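Local coordinates for putative short-chain dehydrogenase/reductase (Burkholderia xenovorans, PDB 5K9Z), which probably acts as an NAD(P)-dependent oxidoreductase of the short-chain dehydrogenase/reductase family, working on CH-OH groups of its substrate, at residues Asp80-Leu83 with Arg88-Cys91; Asn187-Gly192 with Val233-Asp238; Ala229-Tyr234 with His246-Asp251. All coordinates share one frame; numbering follows the deposited sequence.

Overall arrangement
All three contacts belong to one Rossmann-type domain; interaction 1 closes before the other two open, and these overlap at Val233 and Tyr234 of helix 225-236. Interaction 1 folds the end of helix 72-86 onto the approach to strand 91-94, in the middle of the seven-stranded parallel sheet. Interactions 2 and 3 lie together, centres about 3 Å apart, where helix 225-236 packs on the neighbouring strands 184-191 and 247-250; a probable hydrogen bond joins Ala190 to Leu248. Interaction 1 is centred about 19 Å from interaction 2 and 22 Å from interaction 3, yet Cys91 touches Ala236. The set thus samples two helix-to-strand connections of the sheet, one reaching its centre and one its edge.

Interaction 1 (Asp80-Leu83 with Arg88-Cys91); sequences DEAL and RLDC
Ala82 and Leu83 pack on Leu89 and on the backbone of Arg88 in a small, partly buried contact, in which the C-terminal part of helix 72-86 lies against the loop that leads into strand 91-94. Leu83 does most of the touching through one methyl. With CG anti to its carbonyl carbon (chi1 -63°), its branch reaches across the turn, and Leu83 CD2 rests against the backbone of the returning chain, 3.5 Å from Arg88 C. Leu83 CD2 also lies 3.7 Å from Leu89 N and touches the CB of Leu89. Beside it, Ala82 CB points to the loop and meets Leu89 CD1 at 4.2 Å, so the two leucines and the alanine make a short apolar seam. The contact buries Arg88 O, for which the model has no hydrogen-bonding partner.

The side chain of Arg88 starts out away from the helix and is held on the far side of the loop by Asp90. Arg88 meets the Asp90 carboxylate side-on: Arg88 NH2 gives a 2.9 Å bond to the syn lone pair of Asp90 OD1. Arg88 NE lies 3.1 Å from Asp90 OD2 and also reaches OD1. All three bonds run close to the guanidinium plane, which fixes the rotation of that group. Asp90 OD2 also takes the backbone N-H of Val17, linking the salt bridge to the start of strand 17-21.

Leu83 and Leu89 pack onward against helix 110-138, on Ala134 and on Ala131 and Met135 respectively. Helix 72-86 connects the outermost strand 63-66 to the central strand 91-94, and this short return closes that beta-alpha-beta crossover, the long one that passes over strands 41-46 and 17-21 in the Rossmann fold.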
ATOM      1  N   ASP C  80     -16.431  19.843  24.400  1.00 22.98           N
ATOM      2  CA  ASP C  80     -16.679  20.846  25.433  1.00 22.12           C
ATOM      3  C   ASP C  80     -16.920  20.197  26.791  1.00 24.04           C
ATOM      4  O   ASP C  80     -16.496  20.726  27.825  1.00 26.86           O
ATOM      5  CB  ASP C  80     -17.867  21.738  25.054  1.00 28.81           C
ATOM      6  CG  ASP C  80     -17.528  22.747  23.964  1.00 39.76           C
ATOM      7  OD1 ASP C  80     -16.333  23.067  23.788  1.00 41.42           O
ATOM      8  OD2 ASP C  80     -18.461  23.222  23.286  1.00 39.81           O
ATOM      9  N   GLU C  81     -17.626  19.063  26.810  1.00 20.46           N
ATOM     10  CA  GLU C  81     -17.846  18.332  28.057  1.00 24.94           C
ATOM     11  C   GLU C  81     -16.521  17.868  28.663  1.00 19.59           C
ATOM     12  O   GLU C  81     -16.314  17.963  29.881  1.00 23.18           O
ATOM     13  CB  GLU C  81     -18.749  17.123  27.783  1.00 24.84           C
ATOM     14  CG  GLU C  81     -18.995  16.177  28.942  1.00 35.81           C
ATOM     15  CD  GLU C  81     -20.059  16.658  29.910  1.00 44.52           C
ATOM     16  OE1 GLU C  81     -20.504  17.823  29.800  1.00 48.85           O
ATOM     17  OE2 GLU C  81     -20.481  15.843  30.759  1.00 47.08           O
ATOM     18  N   ALA C  82     -15.620  17.336  27.839  1.00 21.75           N
ATOM     19  CA  ALA C  82     -14.300  16.973  28.351  1.00 24.56           C
ATOM     20  C   ALA C  82     -13.597  18.189  28.952  1.00 24.93           C
ATOM     21  O   ALA C  82     -13.050  18.114  30.057  1.00 24.01           O
ATOM     22  CB  ALA C  82     -13.460  16.332  27.243  1.00 17.95           C
ATOM     23  N   LEU C  83     -13.660  19.335  28.269  1.00 21.93           N
ATOM     24  CA  LEU C  83     -13.012  20.546  28.779  1.00 23.93           C
ATOM     25  C   LEU C  83     -13.681  21.052  30.055  1.00 26.87           C
ATOM     26  O   LEU C  83     -12.993  21.470  30.987  1.00 23.27           O
ATOM     27  CB  LEU C  83     -13.025  21.638  27.712  1.00 24.41           C
ATOM     28  CG  LEU C  83     -12.255  21.349  26.424  1.00 27.61           C
ATOM     29  CD1 LEU C  83     -12.475  22.490  25.446  1.00 25.56           C
ATOM     30  CD2 LEU C  83     -10.759  21.134  26.691  1.00 28.70           C
ATOM     31  N   ARG C  88      -8.972  20.229  30.037  1.00 22.87           N
ATOM     32  CA  ARG C  88      -8.083  20.012  28.903  1.00 23.76           C
ATOM     33  C   ARG C  88      -8.556  18.773  28.160  1.00 21.33           C
ATOM     34  O   ARG C  88      -9.359  17.994  28.671  1.00 23.70           O
ATOM     35  CB  ARG C  88      -6.622  19.854  29.359  1.00 24.41           C
ATOM     36  CG  ARG C  88      -6.415  18.670  30.293  1.00 26.26           C
ATOM     37  CD  ARG C  88      -4.996  18.580  30.839  1.00 31.90           C
ATOM     38  NE  ARG C  88      -3.980  18.445  29.790  1.00 39.01           N
ATOM     39  CZ  ARG C  88      -3.174  19.427  29.394  1.00 39.88           C
ATOM     40  NH1 ARG C  88      -3.256  20.622  29.963  1.00 44.30           N
ATOM     41  NH2 ARG C  88      -2.284  19.219  28.437  1.00 36.41           N
ATOM     42  N   LEU C  89      -8.039  18.600  26.941  1.00 21.13           N
ATOM     43  CA  LEU C  89      -8.212  17.377  26.160  1.00 19.92           C
ATOM     44  C   LEU C  89      -6.856  16.969  25.595  1.00 21.40           C
ATOM     45  O   LEU C  89      -6.231  17.739  24.858  1.00 21.35           O
ATOM     46  CB  LEU C  89      -9.214  17.569  25.025  1.00 19.68           C
ATOM     47  CG  LEU C  89      -9.471  16.322  24.182  1.00 21.44           C
ATOM     48  CD1 LEU C  89     -10.063  15.195  25.035  1.00 21.76           C
ATOM     49  CD2 LEU C  89     -10.382  16.659  23.015  1.00 21.66           C
ATOM     50  N   ASP C  90      -6.387  15.779  25.960  1.00 17.71           N
ATOM     51  CA  ASP C  90      -5.069  15.333  25.522  1.00 17.67           C
ATOM     52  C   ASP C  90      -5.118  14.349  24.371  1.00 25.79           C
ATOM     53  O   ASP C  90      -4.190  14.314  23.558  1.00 16.97           O
ATOM     54  CB  ASP C  90      -4.323  14.695  26.685  1.00 20.22           C
ATOM     55  CG  ASP C  90      -4.068  15.677  27.792  1.00 28.98           C
ATOM     56  OD1 ASP C  90      -3.303  16.628  27.546  1.00 32.60           O
ATOM     57  OD2 ASP C  90      -4.614  15.494  28.901  1.00 27.69           O
ATOM     58  N   CYS C  91      -6.169  13.541  24.291  1.00 22.96           N
ATOM     59  CA  CYS C  91      -6.243  12.493  23.291  1.00 20.14           C
ATOM     60  C   CYS C  91      -7.677  12.384  22.803  1.00 19.44           C
ATOM     61  O   CYS C  91      -8.608  12.352  23.611  1.00 18.49           O
ATOM     62  CB  CYS C  91      -5.761  11.150  23.858  1.00 17.37           C
ATOM     63  SG  CYS C  91      -5.879   9.809  22.653  1.00 23.21           S
TER

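Interaction 2 (Asn187-Gly192 with Val233-Asp238); sequences NAVAPG and VYLASD
Tyr234 O is gripped by two donors of one residue: Ser237 OG gives it a 2.7 Å hydrogen bond, and Ser237 N another at 3.1 Å. The hydroxyl comes in at a C=O...O angle of 128°, tilted 19° from the carbonyl plane. Ser237 N also makes a weak bond to Val233 O. Ser237 is the first residue to leave helical backbone angles, so these bonds tie off the C-terminal end of helix 225-236.

Two residues back from Ser237, Leu235 points from the last turn towards strand 184-191 and carries the whole contact. Its CG stands anti to the carbonyl carbon (chi1 -72°), which brings CD1 down onto the strand. That one methyl spans three successive residues: Leu235 CD1 lies 3.6 Å from Val189 CG1, 3.8 Å from Ala188 O and 3.9 Å from Asn187 CB. Val189 was modelled in two conformers, so the first of these distances is provisional and holds for one of them.

This is helix-on-sheet packing of the Rossmann type: helix 225-236 covers strand 184-191 before the chain enters its parallel neighbour, strand 247-250. All four touching residues are buried, and Leu235 also reaches Leu144 on strand 141-146 and Leu248 on strand 247-250.

The polar end of Asn187 turns to other partners. Its OD1 accepts a bond from His246 N and its ND2 donates to Val243 O, so the amide is bonded at both ends and holds the loop before strand 247-250 against strand 184-191. Leu235 CD1 meets Asn187 chiefly at CB, and the carbonyl oxygen of Leu235 is bonded by the NH2 of Arg185.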
ATOM      1  N   ASN C 187      -2.819  10.571  13.959  1.00 16.37           N
ATOM      2  CA  ASN C 187      -2.448   9.235  13.515  1.00 15.90           C
ATOM      3  C   ASN C 187      -3.708   8.390  13.349  1.00 19.03           C
ATOM      4  O   ASN C 187      -4.813   8.791  13.720  1.00 17.35           O
ATOM      5  CB  ASN C 187      -1.490   8.549  14.491  1.00 15.51           C
ATOM      6  CG  ASN C 187      -0.105   9.181  14.499  1.00 19.97           C
ATOM      7  OD1 ASN C 187       0.650   9.048  13.541  1.00 14.20           O
ATOM      8  ND2 ASN C 187       0.233   9.851  15.590  1.00 14.98           N
ATOM      9  N   ALA C 188      -3.526   7.202  12.781  1.00 16.36           N
ATOM     10  CA  ALA C 188      -4.632   6.278  12.601  1.00 17.06           C
ATOM     11  C   ALA C 188      -4.152   4.867  12.917  1.00 19.43           C
ATOM     12  O   ALA C 188      -2.956   4.576  12.859  1.00 16.27           O
ATOM     13  CB  ALA C 188      -5.183   6.363  11.178  1.00 17.30           C
ATOM     14  N   VAL C 189      -5.094   3.998  13.295  1.00 17.68           N
ATOM     15  CA  VAL C 189      -4.846   2.566  13.419  0.50 17.85           C
ATOM     16  C   VAL C 189      -5.762   1.862  12.431  1.00 18.52           C
ATOM     17  O   VAL C 189      -6.904   2.291  12.218  1.00 19.13           O
ATOM     18  CB  VAL C 189      -5.076   2.028  14.849  0.50 20.43           C
ATOM     19  CG1 VAL C 189      -4.089   2.643  15.820  0.50 22.41           C
ATOM     20  CG2 VAL C 189      -6.517   2.259  15.307  0.50 19.17           C
ATOM     21  N   ALA C 190      -5.260   0.787  11.822  1.00 18.54           N
ATOM     22  CA  ALA C 190      -6.003   0.070  10.790  1.00 19.26           C
ATOM     23  C   ALA C 190      -6.114  -1.392  11.204  1.00 19.96           C
ATOM     24  O   ALA C 190      -5.248  -2.215  10.862  1.00 19.85           O
ATOM     25  CB  ALA C 190      -5.337   0.225   9.423  1.00 18.84           C
ATOM     26  N   PRO C 191      -7.137  -1.744  11.985  1.00 20.75           N
ATOM     27  CA  PRO C 191      -7.367  -3.160  12.299  1.00 21.62           C
ATOM     28  C   PRO C 191      -7.765  -3.915  11.047  1.00 22.35           C
ATOM     29  O   PRO C 191      -8.380  -3.366  10.132  1.00 22.50           O
ATOM     30  CB  PRO C 191      -8.537  -3.130  13.300  1.00 22.35           C
ATOM     31  CG  PRO C 191      -8.732  -1.670  13.659  1.00 21.78           C
ATOM     32  CD  PRO C 191      -8.178  -0.865  12.544  1.00 21.04           C
ATOM     33  N   GLY C 192      -7.361  -5.179  10.991  1.00 22.89           N
ATOM     34  CA  GLY C 192      -7.966  -6.083  10.047  1.00 25.67           C
ATOM     35  C   GLY C 192      -9.405  -6.357  10.453  1.00 31.84           C
ATOM     36  O   GLY C 192      -9.795  -6.172  11.607  1.00 30.51           O
ATOM     37  N   VAL C 233      -3.105   3.194  22.554  1.00 18.43           N
ATOM     38  CA  VAL C 233      -2.381   3.709  23.715  1.00 21.72           C
ATOM     39  C   VAL C 233      -0.913   3.929  23.360  1.00 19.79           C
ATOM     40  O   VAL C 233      -0.326   4.959  23.713  1.00 17.07           O
ATOM     41  CB  VAL C 233      -2.565   2.779  24.932  1.00 22.87           C
ATOM     42  CG1 VAL C 233      -1.573   3.129  26.037  1.00 18.61           C
ATOM     43  CG2 VAL C 233      -4.001   2.911  25.472  1.00 19.25           C
ATOM     44  N   TYR C 234      -0.309   2.995  22.614  1.00 18.45           N
ATOM     45  CA  TYR C 234       1.047   3.239  22.114  1.00 21.33           C
ATOM     46  C   TYR C 234       1.125   4.577  21.371  1.00 21.18           C
ATOM     47  O   TYR C 234       1.992   5.415  21.660  1.00 14.80           O
ATOM     48  CB  TYR C 234       1.521   2.108  21.205  1.00 13.50           C
ATOM     49  CG  TYR C 234       2.789   2.487  20.465  1.00 14.54           C
ATOM     50  CD1 TYR C 234       4.003   2.619  21.139  1.00 15.70           C
ATOM     51  CD2 TYR C 234       2.762   2.760  19.103  1.00 16.64           C
ATOM     52  CE1 TYR C 234       5.167   2.994  20.464  1.00 16.55           C
ATOM     53  CE2 TYR C 234       3.906   3.144  18.423  1.00 16.01           C
ATOM     54  CZ  TYR C 234       5.103   3.249  19.101  1.00 16.85           C
ATOM     55  OH  TYR C 234       6.230   3.633  18.408  1.00 17.94           O
ATOM     56  N   LEU C 235       0.209   4.803  20.425  1.00 17.86           N
ATOM     57  CA  LEU C 235       0.267   6.036  19.645  1.00 19.24           C
ATOM     58  C   LEU C 235       0.031   7.278  20.503  1.00 21.39           C
ATOM     59  O   LEU C 235       0.567   8.350  20.188  1.00 18.85           O
ATOM     60  CB  LEU C 235      -0.728   5.994  18.484  1.00 19.53           C
ATOM     61  CG  LEU C 235      -0.396   5.067  17.311  1.00 18.78           C
ATOM     62  CD1 LEU C 235      -1.518   5.056  16.293  1.00 15.62           C
ATOM     63  CD2 LEU C 235       0.915   5.461  16.648  1.00 15.20           C
ATOM     64  N   ALA C 236      -0.759   7.169  21.580  1.00 21.02           N
ATOM     65  CA  ALA C 236      -0.995   8.328  22.441  1.00 21.42           C
ATOM     66  C   ALA C 236       0.131   8.561  23.443  1.00 24.14           C
ATOM     67  O   ALA C 236       0.223   9.657  24.015  1.00 20.16           O
ATOM     68  CB  ALA C 236      -2.309   8.185  23.202  1.00 18.73           C
ATOM     69  N   SER C 237       0.985   7.568  23.663  1.00 17.80           N
ATOM     70  CA  SER C 237       1.984   7.645  24.711  1.00 22.98           C
ATOM     71  C   SER C 237       3.140   8.542  24.279  1.00 21.94           C
ATOM     72  O   SER C 237       3.320   8.843  23.098  1.00 15.96           O
ATOM     73  CB  SER C 237       2.506   6.246  25.061  1.00 21.45           C
ATOM     74  OG  SER C 237       3.338   5.731  24.027  1.00 22.32           O
ATOM     75  N   ASP C 238       3.924   8.986  25.260  1.00 21.59           N
ATOM     76  CA  ASP C 238       5.093   9.793  24.937  1.00 26.60           C
ATOM     77  C   ASP C 238       6.123   9.030  24.100  1.00 27.07           C
ATOM     78  O   ASP C 238       6.914   9.673  23.404  1.00 22.84           O
ATOM     79  CB  ASP C 238       5.747  10.313  26.219  1.00 33.77           C
ATOM     80  CG  ASP C 238       4.897  11.360  26.929  1.00 43.39           C
ATOM     81  OD1 ASP C 238       4.065  12.019  26.265  1.00 36.61           O
ATOM     82  OD2 ASP C 238       5.054  11.510  28.162  1.00 47.91           O
TER

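Interaction 3 (Ala229-Tyr234 with His246-Asp251); sequences AAALVY and HTLVVD
Leu248 pushes its CD2 methyl into a shallow notch on helix 225-236, between Ala231 and Tyr234, one helical turn apart. The floor of the notch is Ala231: Ala231 CB lies 3.9 Å from Leu248 CD2, with Ala231 O at 4.1 Å from the same methyl. Tyr234 forms the wall: its ring atom CD2 comes within 4.2 Å of Leu248 CD2, the methyl arriving obliquely, with the two side chains crossing at about a right angle. Leu248 reaches so far because CG is anti to its backbone N (chi1 175°), which extends the branch from strand to helix. From the helix side, a chi1 of 168° swings the Tyr234 ring out beside Leu248 CD2.

The fit also works in the other direction. Ala231 CB is a low bump facing the strand, and it is touched from there by both Leu248 and Val250; Val250 CG2 lies 4.2 Å from Ala231 CB. These two strand residues, separated by Val249, point to the same side of the strand, and the small alanine sits against both. Ala231 CA and Leu248 CA are 7.6 Å apart. The axes of the short helix and strand segments approach to 10.0 Å, the usual spacing for a helix on a sheet, and run nearly antiparallel, at 156°.

Leu248 is further packed by Leu235, the next residue of the helix after Tyr234, and Val250 by Ile228, so the helix covers much of this strand's length. On its other flank the helix meets helix 26-37, through Ala229, Leu232 and Val233, while Ala231 and Leu232 reach Val189 on strand 184-191, which pairs in parallel with 247-250, the outermost strand of the sheet within this chain.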
ATOM      1  N   ALA C 229      -6.865  -1.362  21.175  1.00 19.29           N
ATOM      2  CA  ALA C 229      -6.707  -0.454  22.302  1.00 21.04           C
ATOM      3  C   ALA C 229      -5.229  -0.238  22.621  1.00 20.61           C
ATOM      4  O   ALA C 229      -4.784   0.898  22.802  1.00 23.23           O
ATOM      5  CB  ALA C 229      -7.460  -0.999  23.517  1.00 16.54           C
ATOM      6  N   ALA C 230      -4.437  -1.313  22.636  1.00 22.63           N
ATOM      7  CA  ALA C 230      -3.028  -1.157  22.970  1.00 15.01           C
ATOM      8  C   ALA C 230      -2.280  -0.391  21.900  1.00 16.36           C
ATOM      9  O   ALA C 230      -1.338   0.347  22.219  1.00 16.51           O
ATOM     10  CB  ALA C 230      -2.373  -2.523  23.191  1.00 17.68           C
ATOM     11  N   ALA C 231      -2.658  -0.569  20.630  1.00 14.21           N
ATOM     12  CA  ALA C 231      -2.028   0.202  19.562  1.00 13.96           C
ATOM     13  C   ALA C 231      -2.336   1.684  19.713  1.00 18.66           C
ATOM     14  O   ALA C 231      -1.454   2.536  19.538  1.00 15.29           O
ATOM     15  CB  ALA C 231      -2.492  -0.304  18.194  1.00 12.86           C
ATOM     16  N   LEU C 232      -3.590   2.006  20.050  1.00 14.37           N
ATOM     17  CA  LEU C 232      -3.966   3.391  20.275  1.00 17.94           C
ATOM     18  C   LEU C 232      -3.232   3.969  21.476  1.00 16.36           C
ATOM     19  O   LEU C 232      -2.806   5.127  21.451  1.00 16.67           O
ATOM     20  CB  LEU C 232      -5.481   3.490  20.475  1.00 13.67           C
ATOM     21  CG  LEU C 232      -6.299   3.216  19.221  1.00 18.74           C
ATOM     22  CD1 LEU C 232      -7.726   2.904  19.603  1.00 18.80           C
ATOM     23  CD2 LEU C 232      -6.258   4.430  18.279  1.00 17.69           C
ATOM     24  N   VAL C 233      -3.105   3.194  22.554  1.00 18.43           N
ATOM     25  CA  VAL C 233      -2.381   3.709  23.715  1.00 21.72           C
ATOM     26  C   VAL C 233      -0.913   3.929  23.360  1.00 19.79           C
ATOM     27  O   VAL C 233      -0.326   4.959  23.713  1.00 17.07           O
ATOM     28  CB  VAL C 233      -2.565   2.779  24.932  1.00 22.87           C
ATOM     29  CG1 VAL C 233      -1.573   3.129  26.037  1.00 18.61           C
ATOM     30  CG2 VAL C 233      -4.001   2.911  25.472  1.00 19.25           C
ATOM     31  N   TYR C 234      -0.309   2.995  22.614  1.00 18.45           N
ATOM     32  CA  TYR C 234       1.047   3.239  22.114  1.00 21.33           C
ATOM     33  C   TYR C 234       1.125   4.577  21.371  1.00 21.18           C
ATOM     34  O   TYR C 234       1.992   5.415  21.660  1.00 14.80           O
ATOM     35  CB  TYR C 234       1.521   2.108  21.205  1.00 13.50           C
ATOM     36  CG  TYR C 234       2.789   2.487  20.465  1.00 14.54           C
ATOM     37  CD1 TYR C 234       4.003   2.619  21.139  1.00 15.70           C
ATOM     38  CD2 TYR C 234       2.762   2.760  19.103  1.00 16.64           C
ATOM     39  CE1 TYR C 234       5.167   2.994  20.464  1.00 16.55           C
ATOM     40  CE2 TYR C 234       3.906   3.144  18.423  1.00 16.01           C
ATOM     41  CZ  TYR C 234       5.103   3.249  19.101  1.00 16.85           C
ATOM     42  OH  TYR C 234       6.230   3.633  18.408  1.00 17.94           O
ATOM     43  N   HIS C 246       0.801   8.581  10.751  1.00 12.64           N
ATOM     44  CA  HIS C 246       1.080   7.185  10.429  1.00 12.91           C
ATOM     45  C   HIS C 246      -0.192   6.358  10.513  1.00 14.11           C
ATOM     46  O   HIS C 246      -1.098   6.663  11.291  1.00 12.61           O
ATOM     47  CB  HIS C 246       2.128   6.605  11.385  1.00 12.08           C
ATOM     48  CG  HIS C 246       2.498   5.175  11.095  1.00 12.59           C
ATOM     49  ND1 HIS C 246       2.989   4.761   9.877  1.00 17.68           N
ATOM     50  CD2 HIS C 246       2.438   4.068  11.872  1.00 15.76           C
ATOM     51  CE1 HIS C 246       3.228   3.460   9.918  1.00 18.03           C
ATOM     52  NE2 HIS C 246       2.907   3.015  11.120  1.00 15.01           N
ATOM     53  N   THR C 247      -0.253   5.304   9.712  1.00 13.67           N
ATOM     54  CA  THR C 247      -1.345   4.335   9.807  1.00 16.49           C
ATOM     55  C   THR C 247      -0.757   3.051  10.369  1.00 15.60           C
ATOM     56  O   THR C 247      -0.063   2.313   9.662  1.00 11.89           O
ATOM     57  CB  THR C 247      -2.019   4.104   8.464  1.00 17.34           C
ATOM     58  OG1 THR C 247      -2.580   5.336   8.009  1.00 15.52           O
ATOM     59  CG2 THR C 247      -3.162   3.055   8.603  1.00 18.57           C
ATOM     60  N   LEU C 248      -1.006   2.805  11.650  1.00 14.16           N
ATOM     61  CA  LEU C 248      -0.486   1.611  12.297  1.00 14.11           C
ATOM     62  C   LEU C 248      -1.423   0.449  11.974  1.00 15.84           C
ATOM     63  O   LEU C 248      -2.564   0.414  12.446  1.00 15.58           O
ATOM     64  CB  LEU C 248      -0.362   1.845  13.796  1.00 14.97           C
ATOM     65  CG  LEU C 248       0.053   0.687  14.688  1.00 16.74           C
ATOM     66  CD1 LEU C 248       1.249  -0.032  14.113  1.00 15.66           C
ATOM     67  CD2 LEU C 248       0.358   1.223  16.077  1.00 18.24           C
ATOM     68  N   VAL C 249      -0.952  -0.486  11.152  1.00 18.23           N
ATOM     69  CA  VAL C 249      -1.781  -1.581  10.639  1.00 18.12           C
ATOM     70  C   VAL C 249      -1.657  -2.779  11.573  1.00 19.94           C
ATOM     71  O   VAL C 249      -0.541  -3.190  11.930  1.00 13.79           O
ATOM     72  CB  VAL C 249      -1.374  -1.960   9.206  1.00 12.99           C
ATOM     73  CG1 VAL C 249      -2.176  -3.178   8.710  1.00 17.04           C
ATOM     74  CG2 VAL C 249      -1.509  -0.764   8.257  1.00 12.92           C
ATOM     75  N   VAL C 250      -2.800  -3.340  11.970  1.00 14.25           N
ATOM     76  CA  VAL C 250      -2.839  -4.481  12.885  1.00 15.42           C
ATOM     77  C   VAL C 250      -3.694  -5.537  12.193  1.00 16.25           C
ATOM     78  O   VAL C 250      -4.897  -5.637  12.441  1.00 16.84           O
ATOM     79  CB  VAL C 250      -3.407  -4.116  14.266  1.00 14.12           C
ATOM     80  CG1 VAL C 250      -3.254  -5.296  15.241  1.00 17.31           C
ATOM     81  CG2 VAL C 250      -2.744  -2.842  14.826  1.00 13.20           C
ATOM     82  N   ASP C 251      -3.064  -6.347  11.311  1.00 15.24           N
ATOM     83  CA  ASP C 251      -3.845  -7.234  10.451  1.00 22.12           C
ATOM     84  C   ASP C 251      -3.143  -8.561  10.176  1.00 16.91           C
ATOM     85  O   ASP C 251      -3.448  -9.204   9.170  1.00 17.75           O
ATOM     86  CB  ASP C 251      -4.157  -6.519   9.112  1.00 22.73           C
ATOM     87  CG  ASP C 251      -2.935  -6.432   8.171  1.00 25.36           C
ATOM     88  OD1 ASP C 251      -1.771  -6.562   8.617  1.00 22.58           O
ATOM     89  OD2 ASP C 251      -3.142  -6.196   6.968  1.00 23.00           O
TER